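Local atomic coordinates of uncharacterized protein Atu1656/AGR_C_3050 (PDB entry 2OJH), a protein that is of unknown function but folds as a six-bladed beta-propeller of the TolB family and may act in protein-protein interactions, as TolB does. Residues Ile24-Ile29 / Leu67-Asp72; Thr166-Gly171 / Arg185-Asn190; Gly228-Phe233 / Asn260-Phe265; Val234-Asp239 / Arg245-Arg250. All coordinates share one frame; numbering follows the deposited sequence.

Contact 1: Ile24-Ile29 / Leu67-Asp72; sequences IEIFNI and LSLAGD
Ile26 and Leu69 meet tip to tip, with CD1 of Ile26 3.6 Å from CD2 of Leu69. A second, looser pair lies two residues back on both sides, where Ile24 CG1 stands 4.4 Å from Leu67 CD2. The contact is made by methyl and methylene groups alone, and the backbones stay well apart: the CA atoms of Ile24 and Leu67 are 9.6 Å from each other. Such spacing fits side chains packing between two sheets, not neighbouring strands within one. In Ile26, CG1 stands anti to the carbonyl carbon (chi1 -74°), and the extended second torsion then carries CD1 out to the leucine.

Behind this first shell, Leu69 sits just past the end of strand 63-68, in a turn where, in one of two deposited conformers, Ser68 OG donates to Ala70 O (2.7 Å), so this support is only partial. The carbonyl oxygen of Leu69 is in turn held by Arg35. Ile24 and Leu67 both rest on Leu58, while Ile24 and Leu69 share Leu56.

The interface thus joins two adjacent propeller blades. On one side, strand 22-28 runs between strands 33-40 and 285-291, pairing the two chain ends in the blade; on the other, strand 63-68 lies between 55-60 and 76-77.

Contact 2: Thr166-Gly171 / Arg185-Asn190; sequences TRLTHG and RWIYFN
The ring of Phe189 receives the methyl group of Thr169, whose CG2 is 3.9 Å from CZ and approaches obliquely. At the ring edge, in plane, lies the carbonyl oxygen of Ile187, and Ile155, Asn175, Trp200 and Val202 also touch this side chain. The other flat group, the guanidinium of Arg167, has CD2 of His170 3.5 Å above one face, offset toward the rim. Arg167 NE gives a weak bond to Thr169 O, and its NH2 forms a salt bridge with Asp154.

A second apolar pair lies beside the first: Leu168 CD1 is 3.6 Å from Ile187 CD1, the two side chains crossing at about a right angle. Thr169 turns its two branches to different tasks. With chi1 at 62°, OG1 lies between the backbone N and the carbonyl carbon and bonds to Asp154 OD1 and Ile155 N, which leaves CG2 for the phenylalanine. Asp154 OD1 also takes the backbone N of Gly171, so one carboxylate holds Arg167, Thr169 and Gly171 together.

Strand 165-167 is the edge of the blade begun by strand 131-136, whereas strand 186-191 lies inside the next blade, between 175-180 and 198-203; the contact packs one blade against the other.

Contact 3: Gly228-Phe233 / Asn260-Phe265; sequences GDKVVF and NVETLF
Phe233 and Val261 form the closer apolar part of this contact: Val261 CG1 meets the ring edge near its plane, 4.1 Å from CZ. The two side chains cross at about a right angle. Phe233 leaves its backbone pointing away from segment 260-265, but chi1 of 65° sets CG between the backbone N and the carbonyl carbon and lets the ring swing back to the valine. Val232 CG2 and Leu264 CD1, at 4.5 Å, are barely in touch, though both residues also pack on Phe286.

The loose side is polar and bridged by water. Lys230 NZ and Glu262 OE2 are 4.4 Å apart, beyond salt-bridge range, and a water fills the span. It accepts from Lys230 NZ (2.9 Å) and donates to Glu262 OE2 (2.6 Å) and to the backbone O of Asn260. Each charge has a direct partner elsewhere, Lys230 in Asp255 and Glu262 in Arg32.

Strand 247-255 separates the two segments in one four-stranded antiparallel blade, so these side chains reach across an intervening strand. The backbone runs 230-233 and 261-264 point 72° apart, and Leu264 and Phe265 form a classic beta bulge opposite Val251. Strand 230-237 is flanked on its other side by strand 217-224.

Contact 4: Val234-Asp239 / Arg245-Arg250; sequences VSYDAD and RDLDVR
Ser235 and Arg250 form an antiparallel hydrogen-bonded pair, held by two backbone bonds. The shorter and straighter runs from Ser235 N to Arg250 O, 2.9 Å with an N-H...O angle of 169°; the return bond, Arg250 N to Ser235 O, is longer at 3.2 Å and more bent at 152°. Farther along, a water takes over: it accepts from Asp237 N (2.9 Å) and donates to Asp248 O (3.0 Å). This insertion accords with the splay of the short strands, whose directions are 133° apart.

Together the segments form the end of the beta hairpin of strands 230-237 and 247-255, the middle pair of a four-stranded propeller blade. A G1 beta bulge at Asp246 and Leu247, facing Gly269, lies at the entry to the second strand.

Apolar contacts gather around Val249. Its CG2, set between the backbone N and the carbonyl carbon, lies 3.7 Å from Val234 CG1, while CG1, anti to the carbonyl carbon, comes obliquely to the Tyr236 ring, 3.6 Å from CD1. Leu247 CD1 reaches the edge of that ring, 3.9 Å from the same Tyr236 CD1. Trp220 meets the tyrosine ring edge-to-face, and Tyr236 OH bonds to Pro244 O.

Charge adds little that is certain: the salt bridge of Asp237 OD1 to Arg250 NH1 is long, 3.6 Å, and doubtful because Arg250 has two conformers. On the face it shares with Arg250, Ser235 OG hydrogen-bonds to Asp219 OD1.

From the N terminus, contact 1 closes a loop of 37 residues and joins the blade that pairs both chain ends to the following one. Contact 2 comes later in series, closing 13 residues between two other blades on the opposite side of the chain's centre; its centre is about 31 Å from that of contact 1. Contact 3 closes 26 residues within a further blade, and contact 4, the hairpin end, is nested inside that loop. Both use strand 230-237, and Thr263 packs on Arg250 between them. Contact 3 also links the rest: Phe265 and Leu264 touch Phe27 of contact 1, and Val231 touches Tyr188 of contact 2.

Contact 1: Ile24-Ile29 / Leu67-Asp72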
loop_
_atom_site.group_PDB
_atom_site.type_symbol
_atom_site.label_atom_id
_atom_site.label_comp_id
_atom_site.label_asym_id
_atom_site.label_seq_id
_atom_site.Cartn_x
_atom_site.Cartn_y
_atom_site.Cartn_z
ATOM N N ILE A 24 11.006 -1.251 -11.536
ATOM C CA ILE A 24 10.942 -1.471 -10.100
ATOM C C ILE A 24 12.218 -0.838 -9.500
ATOM O O ILE A 24 13.346 -1.193 -9.874
ATOM C CB ILE A 24 10.810 -2.996 -9.742
ATOM C CG1 ILE A 24 9.502 -3.611 -10.300
ATOM C CG2 ILE A 24 10.743 -3.164 -8.232
ATOM C CD1 ILE A 24 9.418 -3.780 -11.767
ATOM N N GLU A 25 12.017 0.128 -8.612
ATOM C CA GLU A 25 13.103 0.979 -8.127
ATOM C C GLU A 25 13.096 1.139 -6.609
ATOM O O GLU A 25 12.081 0.918 -5.968
ATOM C CB GLU A 25 13.000 2.335 -8.814
ATOM C CG GLU A 25 13.222 2.248 -10.336
ATOM C CD GLU A 25 13.112 3.581 -11.066
ATOM O OE1 GLU A 25 12.995 4.633 -10.414
ATOM O OE2 GLU A 25 13.152 3.568 -12.324
ATOM N N ILE A 26 14.228 1.553 -6.037
ATOM C CA ILE A 26 14.325 1.810 -4.604
ATOM C C ILE A 26 14.938 3.176 -4.416
ATOM O O ILE A 26 15.835 3.548 -5.172
ATOM C CB ILE A 26 15.237 0.756 -3.970
ATOM C CG1 ILE A 26 14.493 -0.586 -3.890
ATOM C CG2 ILE A 26 15.764 1.239 -2.618
ATOM C CD1 ILE A 26 15.479 -1.775 -3.669
ATOM N N PHE A 27 14.419 3.952 -3.467
ATOM C CA PHE A 27 14.971 5.265 -3.173
ATOM C C PHE A 27 15.357 5.243 -1.701
ATOM O O PHE A 27 14.572 4.799 -0.833
ATOM C CB PHE A 27 13.930 6.339 -3.411
ATOM C CG PHE A 27 14.436 7.748 -3.235
ATOM C CD1 PHE A 27 15.128 8.374 -4.247
ATOM C CD2 PHE A 27 14.171 8.459 -2.056
ATOM C CE1 PHE A 27 15.610 9.702 -4.095
ATOM C CE2 PHE A 27 14.616 9.750 -1.887
ATOM C CZ PHE A 27 15.339 10.392 -2.918
ATOM N N ASN A 28 16.569 5.716 -1.435
ATOM C CA ASN A 28 17.075 5.798 -0.081
ATOM C C ASN A 28 16.860 7.232 0.377
ATOM O O ASN A 28 17.415 8.160 -0.199
ATOM C CB ASN A 28 18.553 5.381 -0.031
ATOM C CG ASN A 28 19.134 5.432 1.387
ATOM O OD1 ASN A 28 19.002 6.436 2.080
ATOM N ND2 ASN A 28 19.796 4.345 1.812
ATOM N N ILE A 29 16.033 7.423 1.404
ATOM C CA ILE A 29 15.741 8.768 1.869
ATOM C C ILE A 29 16.856 9.416 2.699
ATOM O O ILE A 29 16.841 10.627 2.908
ATOM C CB ILE A 29 14.394 8.852 2.650
ATOM C CG1 ILE A 29 14.462 8.074 3.979
ATOM C CG2 ILE A 29 13.203 8.402 1.767
ATOM C CD1 ILE A 29 13.419 8.611 5.063
ATOM N N LEU A 67 10.673 -10.784 -6.016
ATOM C CA LEU A 67 11.879 -10.363 -6.738
ATOM C C LEU A 67 13.013 -10.181 -5.736
ATOM O O LEU A 67 12.953 -9.266 -4.899
ATOM C CB LEU A 67 11.642 -9.051 -7.469
ATOM C CG LEU A 67 10.796 -9.039 -8.743
ATOM C CD1 LEU A 67 9.303 -9.382 -8.515
ATOM C CD2 LEU A 67 10.917 -7.643 -9.319
ATOM N N SER A 68 14.010 -11.063 -5.803
ATOM C CA SER A 68 15.143 -11.022 -4.882
ATOM C C SER A 68 16.007 -9.785 -5.088
ATOM O O SER A 68 16.302 -9.409 -6.213
ATOM C CB SER A 68 16.001 -12.273 -5.024
ATOM O OG SER A 68 17.021 -12.256 -4.052
ATOM N N LEU A 69 16.410 -9.174 -3.984
ATOM C CA LEU A 69 17.248 -7.965 -4.012
ATOM C C LEU A 69 18.753 -8.252 -4.112
ATOM O O LEU A 69 19.541 -7.344 -4.364
ATOM C CB LEU A 69 16.934 -7.064 -2.820
ATOM C CG LEU A 69 15.563 -6.380 -2.953
ATOM C CD1 LEU A 69 15.212 -5.692 -1.680
ATOM C CD2 LEU A 69 15.534 -5.384 -4.121
ATOM N N ALA A 70 19.138 -9.509 -3.926
ATOM C CA ALA A 70 20.510 -9.964 -4.211
ATOM C C ALA A 70 20.416 -11.132 -5.175
ATOM O O ALA A 70 19.473 -11.925 -5.119
ATOM C CB ALA A 70 21.205 -10.390 -2.950
ATOM N N GLY A 71 21.384 -11.243 -6.070
ATOM C CA GLY A 71 21.326 -12.282 -7.094
ATOM C C GLY A 71 20.195 -11.996 -8.064
ATOM O O GLY A 71 19.919 -10.838 -8.371
ATOM N N ASP A 72 19.537 -13.062 -8.516
ATOM C CA ASP A 72 18.536 -13.006 -9.579
ATOM C C ASP A 72 17.268 -12.254 -9.188
ATOM O O ASP A 72 16.494 -12.739 -8.372
ATOM C CB ASP A 72 18.175 -14.430 -10.039
ATOM C CG ASP A 72 17.287 -14.442 -11.276
ATOM O OD1 ASP A 72 16.933 -13.353 -11.789
ATOM O OD2 ASP A 72 16.948 -15.550 -11.736
#

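Contact 2: Thr166-Gly171 / Arg185-Asn190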
loop_
_atom_site.group_PDB
_atom_site.type_symbol
_atom_site.label_atom_id
_atom_site.label_comp_id
_atom_site.label_asym_id
_atom_site.label_seq_id
_atom_site.Cartn_x
_atom_site.Cartn_y
_atom_site.Cartn_z
ATOM N N THR A 166 -13.925 -3.932 12.733
ATOM C CA THR A 166 -14.108 -2.679 13.458
ATOM C C THR A 166 -14.068 -1.530 12.467
ATOM O O THR A 166 -13.109 -1.399 11.703
ATOM C CB THR A 166 -13.007 -2.459 14.507
ATOM O OG1 THR A 166 -13.168 -3.411 15.559
ATOM C CG2 THR A 166 -13.076 -1.053 15.116
ATOM N N ARG A 167 -15.107 -0.701 12.499
ATOM C CA ARG A 167 -15.218 0.433 11.596
ATOM C C ARG A 167 -14.570 1.674 12.252
ATOM O O ARG A 167 -14.970 2.075 13.356
ATOM C CB ARG A 167 -16.699 0.668 11.318
ATOM C CG ARG A 167 -16.963 1.640 10.210
ATOM C CD ARG A 167 -18.423 1.757 9.918
ATOM N NE ARG A 167 -18.683 2.888 9.037
ATOM C CZ ARG A 167 -19.884 3.377 8.775
ATOM N NH1 ARG A 167 -20.954 2.849 9.360
ATOM N NH2 ARG A 167 -20.018 4.412 7.946
ATOM N N LEU A 168 -13.572 2.266 11.594
ATOM C CA LEU A 168 -12.804 3.370 12.192
ATOM C C LEU A 168 -13.165 4.743 11.678
ATOM O O LEU A 168 -12.911 5.739 12.353
ATOM C CB LEU A 168 -11.296 3.145 12.034
ATOM C CG LEU A 168 -10.815 1.872 12.744
ATOM C CD1 LEU A 168 -9.430 1.542 12.293
ATOM C CD2 LEU A 168 -10.852 1.996 14.275
ATOM N N THR A 169 -13.715 4.799 10.474
ATOM C CA THR A 169 -14.291 6.036 9.965
ATOM C C THR A 169 -15.741 5.746 9.629
ATOM O O THR A 169 -16.115 4.590 9.448
ATOM C CB THR A 169 -13.521 6.632 8.755
ATOM O OG1 THR A 169 -13.551 5.725 7.642
ATOM C CG2 THR A 169 -12.078 6.931 9.119
ATOM N N HIS A 170 -16.544 6.798 9.554
ATOM C CA HIS A 170 -17.973 6.651 9.448
ATOM C C HIS A 170 -18.544 7.543 8.345
ATOM O O HIS A 170 -19.467 8.307 8.571
ATOM C CB HIS A 170 -18.630 6.883 10.829
ATOM C CG HIS A 170 -18.210 5.875 11.857
ATOM N ND1 HIS A 170 -17.078 6.030 12.630
ATOM C CD2 HIS A 170 -18.727 4.666 12.185
ATOM C CE1 HIS A 170 -16.929 4.967 13.405
ATOM N NE2 HIS A 170 -17.919 4.129 13.158
ATOM N N GLY A 171 -17.982 7.417 7.144
ATOM C CA GLY A 171 -18.544 8.040 5.943
ATOM C C GLY A 171 -18.310 9.523 5.812
ATOM O O GLY A 171 -19.001 10.188 5.039
ATOM N N ARG A 185 -0.110 3.403 17.325
ATOM C CA ARG A 185 -1.125 4.276 17.898
ATOM C C ARG A 185 -2.055 4.871 16.838
ATOM O O ARG A 185 -3.205 5.240 17.135
ATOM C CB ARG A 185 -0.474 5.400 18.719
ATOM C CG ARG A 185 0.279 4.928 19.995
ATOM C CD ARG A 185 0.469 6.057 21.052
ATOM N NE ARG A 185 0.627 7.408 20.479
ATOM C CZ ARG A 185 -0.248 8.413 20.634
ATOM N NH1 ARG A 185 -0.012 9.598 20.069
ATOM N NH2 ARG A 185 -1.358 8.249 21.355
ATOM N N TRP A 186 -1.558 4.960 15.611
ATOM C CA TRP A 186 -2.289 5.631 14.534
ATOM C C TRP A 186 -2.377 4.788 13.270
ATOM O O TRP A 186 -1.495 3.965 12.986
ATOM C CB TRP A 186 -1.599 6.948 14.161
ATOM C CG TRP A 186 -1.567 7.985 15.237
ATOM C CD1 TRP A 186 -0.546 8.226 16.110
ATOM C CD2 TRP A 186 -2.591 8.947 15.537
ATOM N NE1 TRP A 186 -0.877 9.268 16.950
ATOM C CE2 TRP A 186 -2.126 9.727 16.620
ATOM C CE3 TRP A 186 -3.858 9.221 15.001
ATOM C CZ2 TRP A 186 -2.877 10.770 17.166
ATOM C CZ3 TRP A 186 -4.612 10.254 15.554
ATOM C CH2 TRP A 186 -4.110 11.019 16.624
ATOM N N ILE A 187 -3.430 5.045 12.491
ATOM C CA ILE A 187 -3.535 4.544 11.124
ATOM C C ILE A 187 -3.630 5.802 10.241
ATOM O O ILE A 187 -4.507 6.620 10.467
ATOM C CB ILE A 187 -4.782 3.654 10.951
ATOM C CG1 ILE A 187 -4.570 2.285 11.655
ATOM C CG2 ILE A 187 -5.119 3.462 9.449
ATOM C CD1 ILE A 187 -5.868 1.577 11.989
ATOM N N TYR A 188 -2.717 5.953 9.279
ATOM C CA TYR A 188 -2.746 7.073 8.326
ATOM C C TYR A 188 -3.531 6.588 7.110
ATOM O O TYR A 188 -3.480 5.385 6.740
ATOM C CB TYR A 188 -1.321 7.471 7.892
ATOM C CG TYR A 188 -0.529 8.248 8.938
ATOM C CD1 TYR A 188 -0.126 7.662 10.148
ATOM C CD2 TYR A 188 -0.203 9.599 8.726
ATOM C CE1 TYR A 188 0.587 8.426 11.122
ATOM C CE2 TYR A 188 0.508 10.336 9.668
ATOM C CZ TYR A 188 0.897 9.749 10.853
ATOM O OH TYR A 188 1.586 10.505 11.754
ATOM N N PHE A 189 -4.284 7.506 6.508
ATOM C CA PHE A 189 -5.162 7.171 5.387
ATOM C C PHE A 189 -5.449 8.464 4.619
ATOM O O PHE A 189 -4.949 9.538 5.011
ATOM C CB PHE A 189 -6.449 6.477 5.898
ATOM C CG PHE A 189 -7.363 7.386 6.705
ATOM C CD1 PHE A 189 -7.130 7.626 8.070
ATOM C CD2 PHE A 189 -8.450 7.999 6.093
ATOM C CE1 PHE A 189 -7.951 8.473 8.796
ATOM C CE2 PHE A 189 -9.301 8.860 6.826
ATOM C CZ PHE A 189 -9.038 9.101 8.184
ATOM N N ASN A 190 -6.177 8.378 3.506
ATOM C CA ASN A 190 -6.621 9.630 2.851
ATOM C C ASN A 190 -8.136 9.780 2.824
ATOM O O ASN A 190 -8.872 8.798 2.855
ATOM C CB ASN A 190 -5.987 9.848 1.450
ATOM C CG ASN A 190 -6.344 8.762 0.429
ATOM O OD1 ASN A 190 -6.771 7.650 0.753
ATOM N ND2 ASN A 190 -6.098 9.073 -0.818
#

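Contact 3: Gly228-Phe233 / Asn260-Phe265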
loop_
_atom_site.group_PDB
_atom_site.type_symbol
_atom_site.label_atom_id
_atom_site.label_comp_id
_atom_site.label_asym_id
_atom_site.label_seq_id
_atom_site.Cartn_x
_atom_site.Cartn_y
_atom_site.Cartn_z
ATOM N N GLY A 228 9.722 5.592 12.111
ATOM C CA GLY A 228 8.849 6.483 12.864
ATOM C C GLY A 228 9.070 7.961 12.716
ATOM O O GLY A 228 8.566 8.738 13.537
ATOM N N ASP A 229 9.783 8.375 11.675
ATOM C CA ASP A 229 10.038 9.811 11.490
ATOM C C ASP A 229 9.377 10.412 10.237
ATOM O O ASP A 229 9.231 11.629 10.139
ATOM C CB ASP A 229 11.556 10.146 11.505
ATOM C CG ASP A 229 12.357 9.416 10.403
ATOM O OD1 ASP A 229 11.986 8.292 10.025
ATOM O OD2 ASP A 229 13.368 9.984 9.923
ATOM N N LYS A 230 9.001 9.558 9.284
ATOM C CA LYS A 230 8.616 10.028 7.946
ATOM C C LYS A 230 7.443 9.249 7.390
ATOM O O LYS A 230 7.220 8.069 7.715
ATOM C CB LYS A 230 9.799 9.894 6.955
ATOM C CG LYS A 230 11.033 10.788 7.202
ATOM C CD LYS A 230 10.707 12.255 6.997
ATOM C CE LYS A 230 11.963 13.125 7.141
ATOM N NZ LYS A 230 11.659 14.594 7.241
ATOM N N VAL A 231 6.704 9.929 6.522
ATOM C CA VAL A 231 5.643 9.325 5.724
ATOM C C VAL A 231 5.923 9.649 4.252
ATOM O O VAL A 231 6.106 10.835 3.896
ATOM C CB VAL A 231 4.252 9.948 6.118
ATOM C CG1 VAL A 231 3.136 9.483 5.168
ATOM C CG2 VAL A 231 3.911 9.622 7.602
ATOM N N VAL A 232 5.893 8.614 3.408
ATOM C CA VAL A 232 6.002 8.787 1.945
ATOM C C VAL A 232 4.586 8.654 1.345
ATOM O O VAL A 232 3.737 7.925 1.875
ATOM C CB VAL A 232 7.014 7.738 1.322
ATOM C CG1 VAL A 232 6.469 6.337 1.413
ATOM C CG2 VAL A 232 7.366 8.070 -0.128
ATOM N N PHE A 233 4.320 9.353 0.248
ATOM C CA PHE A 233 2.992 9.335 -0.345
ATOM C C PHE A 233 3.109 9.924 -1.745
ATOM O O PHE A 233 4.181 10.399 -2.121
ATOM C CB PHE A 233 1.945 10.068 0.533
ATOM C CG PHE A 233 2.182 11.563 0.687
ATOM C CD1 PHE A 233 3.073 12.030 1.631
ATOM C CD2 PHE A 233 1.451 12.484 -0.055
ATOM C CE1 PHE A 233 3.277 13.408 1.800
ATOM C CE2 PHE A 233 1.675 13.874 0.089
ATOM C CZ PHE A 233 2.580 14.314 1.008
ATOM N N ASN A 260 7.255 19.666 7.176
ATOM C CA ASN A 260 8.367 19.534 6.210
ATOM C C ASN A 260 8.048 18.665 4.996
ATOM O O ASN A 260 8.779 17.718 4.677
ATOM C CB ASN A 260 9.636 19.025 6.907
ATOM C CG ASN A 260 10.202 20.043 7.891
ATOM O OD1 ASN A 260 10.577 21.159 7.503
ATOM N ND2 ASN A 260 10.255 19.671 9.173
ATOM N N VAL A 261 6.948 18.990 4.320
ATOM C CA VAL A 261 6.578 18.250 3.115
ATOM C C VAL A 261 7.599 18.594 2.031
ATOM O O VAL A 261 7.937 19.766 1.825
ATOM C CB VAL A 261 5.163 18.602 2.630
ATOM C CG1 VAL A 261 4.797 17.756 1.421
ATOM C CG2 VAL A 261 4.153 18.368 3.744
ATOM N N GLU A 262 8.115 17.576 1.358
ATOM C CA GLU A 262 9.032 17.809 0.253
ATOM C C GLU A 262 8.726 16.861 -0.893
ATOM O O GLU A 262 8.166 15.784 -0.677
ATOM C CB GLU A 262 10.488 17.661 0.709
ATOM C CG GLU A 262 10.861 16.261 1.218
ATOM C CD GLU A 262 12.246 16.237 1.848
ATOM O OE1 GLU A 262 13.216 16.637 1.159
ATOM O OE2 GLU A 262 12.366 15.845 3.030
ATOM N N THR A 263 9.099 17.266 -2.101
ATOM C CA THR A 263 9.048 16.373 -3.266
ATOM C C THR A 263 10.369 15.641 -3.371
ATOM O O THR A 263 11.426 16.255 -3.515
ATOM C CB THR A 263 8.770 17.164 -4.562
ATOM O OG1 THR A 263 7.525 17.850 -4.410
ATOM C CG2 THR A 263 8.658 16.237 -5.762
ATOM N N LEU A 264 10.331 14.322 -3.250
ATOM C CA LEU A 264 11.530 13.538 -3.433
ATOM C C LEU A 264 11.875 13.493 -4.925
ATOM O O LEU A 264 13.012 13.774 -5.307
ATOM C CB LEU A 264 11.330 12.119 -2.864
ATOM C CG LEU A 264 11.133 12.125 -1.357
ATOM C CD1 LEU A 264 10.978 10.640 -0.859
ATOM C CD2 LEU A 264 12.263 12.830 -0.603
ATOM N N PHE A 265 10.909 13.146 -5.783
ATOM C CA PHE A 265 11.137 13.188 -7.233
ATOM C C PHE A 265 9.793 13.235 -7.971
ATOM O O PHE A 265 8.782 12.875 -7.397
ATOM C CB PHE A 265 11.971 11.984 -7.688
ATOM C CG PHE A 265 11.543 10.677 -7.070
ATOM C CD1 PHE A 265 12.098 10.263 -5.865
ATOM C CD2 PHE A 265 10.597 9.863 -7.695
ATOM C CE1 PHE A 265 11.714 9.045 -5.284
ATOM C CE2 PHE A 265 10.213 8.642 -7.132
ATOM C CZ PHE A 265 10.768 8.250 -5.916
HETATM O O HOH W 1 10.432 15.335 4.710
#

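Contact 4: Val234-Asp239 / Arg245-Arg250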
loop_
_atom_site.group_PDB
_atom_site.type_symbol
_atom_site.label_atom_id
_atom_site.label_comp_id
_atom_site.label_asym_id
_atom_site.label_seq_id
_atom_site.Cartn_x
_atom_site.Cartn_y
_atom_site.Cartn_z
ATOM N N VAL A 234 2.046 9.805 -2.536
ATOM C CA VAL A 234 2.021 10.360 -3.893
ATOM C C VAL A 234 1.045 11.536 -3.948
ATOM O O VAL A 234 -0.040 11.441 -3.390
ATOM C CB VAL A 234 1.544 9.318 -4.890
ATOM C CG1 VAL A 234 1.319 9.923 -6.279
ATOM C CG2 VAL A 234 2.540 8.143 -4.977
ATOM N N SER A 235 1.404 12.606 -4.656
ATOM C CA SER A 235 0.512 13.755 -4.913
ATOM C C SER A 235 0.158 13.837 -6.399
ATOM O O SER A 235 1.048 13.984 -7.241
ATOM C CB SER A 235 1.177 15.077 -4.509
ATOM O OG SER A 235 1.124 15.262 -3.097
ATOM N N TYR A 236 -1.132 13.719 -6.723
ATOM C CA TYR A 236 -1.604 13.926 -8.085
ATOM C C TYR A 236 -1.945 15.396 -8.237
ATOM O O TYR A 236 -2.157 16.062 -7.232
ATOM C CB TYR A 236 -2.899 13.193 -8.287
ATOM C CG TYR A 236 -2.824 11.693 -8.448
ATOM C CD1 TYR A 236 -2.724 11.111 -9.718
ATOM C CD2 TYR A 236 -2.904 10.875 -7.357
ATOM C CE1 TYR A 236 -2.709 9.706 -9.872
ATOM C CE2 TYR A 236 -2.879 9.478 -7.502
ATOM C CZ TYR A 236 -2.788 8.913 -8.778
ATOM O OH TYR A 236 -2.789 7.510 -8.942
ATOM N N ASP A 237 -2.043 15.904 -9.465
ATOM C CA ASP A 237 -2.643 17.223 -9.654
ATOM C C ASP A 237 -4.070 17.248 -9.077
ATOM O O ASP A 237 -4.748 16.214 -8.989
ATOM C CB ASP A 237 -2.631 17.659 -11.129
ATOM C CG ASP A 237 -1.212 17.787 -11.707
ATOM O OD1 ASP A 237 -0.205 17.804 -10.945
ATOM O OD2 ASP A 237 -1.109 17.857 -12.953
ATOM N N ALA A 238 -4.470 18.424 -8.627
ATOM C CA ALA A 238 -5.760 18.674 -7.975
ATOM C C ALA A 238 -6.951 18.345 -8.868
ATOM O O ALA A 238 -7.955 17.813 -8.388
ATOM C CB ALA A 238 -5.837 20.143 -7.550
ATOM N N ASP A 239 -6.842 18.672 -10.157
ATOM C CA ASP A 239 -7.908 18.360 -11.125
ATOM C C ASP A 239 -8.053 16.881 -11.513
ATOM O O ASP A 239 -8.811 16.553 -12.419
ATOM C CB ASP A 239 -7.769 19.231 -12.385
ATOM C CG ASP A 239 -6.474 18.963 -13.170
ATOM O OD1 ASP A 239 -5.695 18.040 -12.827
ATOM O OD2 ASP A 239 -6.230 19.701 -14.148
ATOM N N ARG A 245 -3.885 5.465 -13.471
ATOM C CA ARG A 245 -2.570 5.114 -13.983
ATOM C C ARG A 245 -1.972 6.259 -14.757
ATOM O O ARG A 245 -2.684 7.180 -15.162
ATOM C CB ARG A 245 -2.707 3.979 -14.984
ATOM C CG ARG A 245 -3.190 2.701 -14.402
ATOM C CD ARG A 245 -2.773 1.567 -15.299
ATOM N NE ARG A 245 -3.080 0.316 -14.645
ATOM C CZ ARG A 245 -2.440 -0.140 -13.572
ATOM N NH1 ARG A 245 -1.419 0.535 -13.039
ATOM N NH2 ARG A 245 -2.824 -1.287 -13.033
ATOM N N ASP A 246 -0.667 6.152 -15.000
ATOM C CA ASP A 246 0.009 6.846 -16.104
ATOM C C ASP A 246 -0.201 8.342 -16.173
ATOM O O ASP A 246 -0.562 8.887 -17.236
ATOM C CB ASP A 246 -0.319 6.181 -17.459
ATOM C CG ASP A 246 0.080 4.704 -17.512
ATOM O OD1 ASP A 246 0.983 4.272 -16.776
ATOM O OD2 ASP A 246 -0.507 3.957 -18.311
ATOM N N LEU A 247 0.044 9.008 -15.046
ATOM C CA LEU A 247 0.028 10.482 -15.019
ATOM C C LEU A 247 1.329 10.986 -14.422
ATOM O O LEU A 247 2.029 10.240 -13.734
ATOM C CB LEU A 247 -1.136 10.961 -14.140
ATOM C CG LEU A 247 -2.550 10.607 -14.607
ATOM C CD1 LEU A 247 -3.534 10.852 -13.484
ATOM C CD2 LEU A 247 -2.893 11.455 -15.817
ATOM N N ASP A 248 1.621 12.248 -14.679
ATOM C CA ASP A 248 2.756 12.947 -14.081
ATOM C C ASP A 248 2.409 13.253 -12.631
ATOM O O ASP A 248 1.547 14.097 -12.363
ATOM C CB ASP A 248 3.039 14.222 -14.883
ATOM C CG ASP A 248 3.668 13.918 -16.222
ATOM O OD1 ASP A 248 4.558 13.047 -16.256
ATOM O OD2 ASP A 248 3.276 14.534 -17.234
ATOM N N VAL A 249 3.018 12.495 -11.708
ATOM C CA VAL A 249 2.795 12.683 -10.261
ATOM C C VAL A 249 4.092 13.102 -9.513
ATOM O O VAL A 249 5.138 13.287 -10.142
ATOM C CB VAL A 249 2.125 11.456 -9.578
ATOM C CG1 VAL A 249 0.789 11.120 -10.258
ATOM C CG2 VAL A 249 3.057 10.220 -9.540
ATOM N N ARG A 250 3.978 13.297 -8.196
ATOM C CA ARG A 250 5.098 13.650 -7.328
ATOM C C ARG A 250 5.141 12.628 -6.204
ATOM O O ARG A 250 4.109 12.334 -5.623
ATOM C CB ARG A 250 4.889 15.038 -6.718
ATOM C CG ARG A 250 4.835 16.195 -7.713
ATOM C CD ARG A 250 4.345 17.486 -7.043
ATOM N NE ARG A 250 4.704 18.694 -7.792
ATOM C CZ ARG A 250 3.997 19.217 -8.795
ATOM N NH1 ARG A 250 2.873 18.639 -9.209
ATOM N NH2 ARG A 250 4.421 20.325 -9.393
HETATM O O HOH W 2 -1.318 14.028 -11.589
#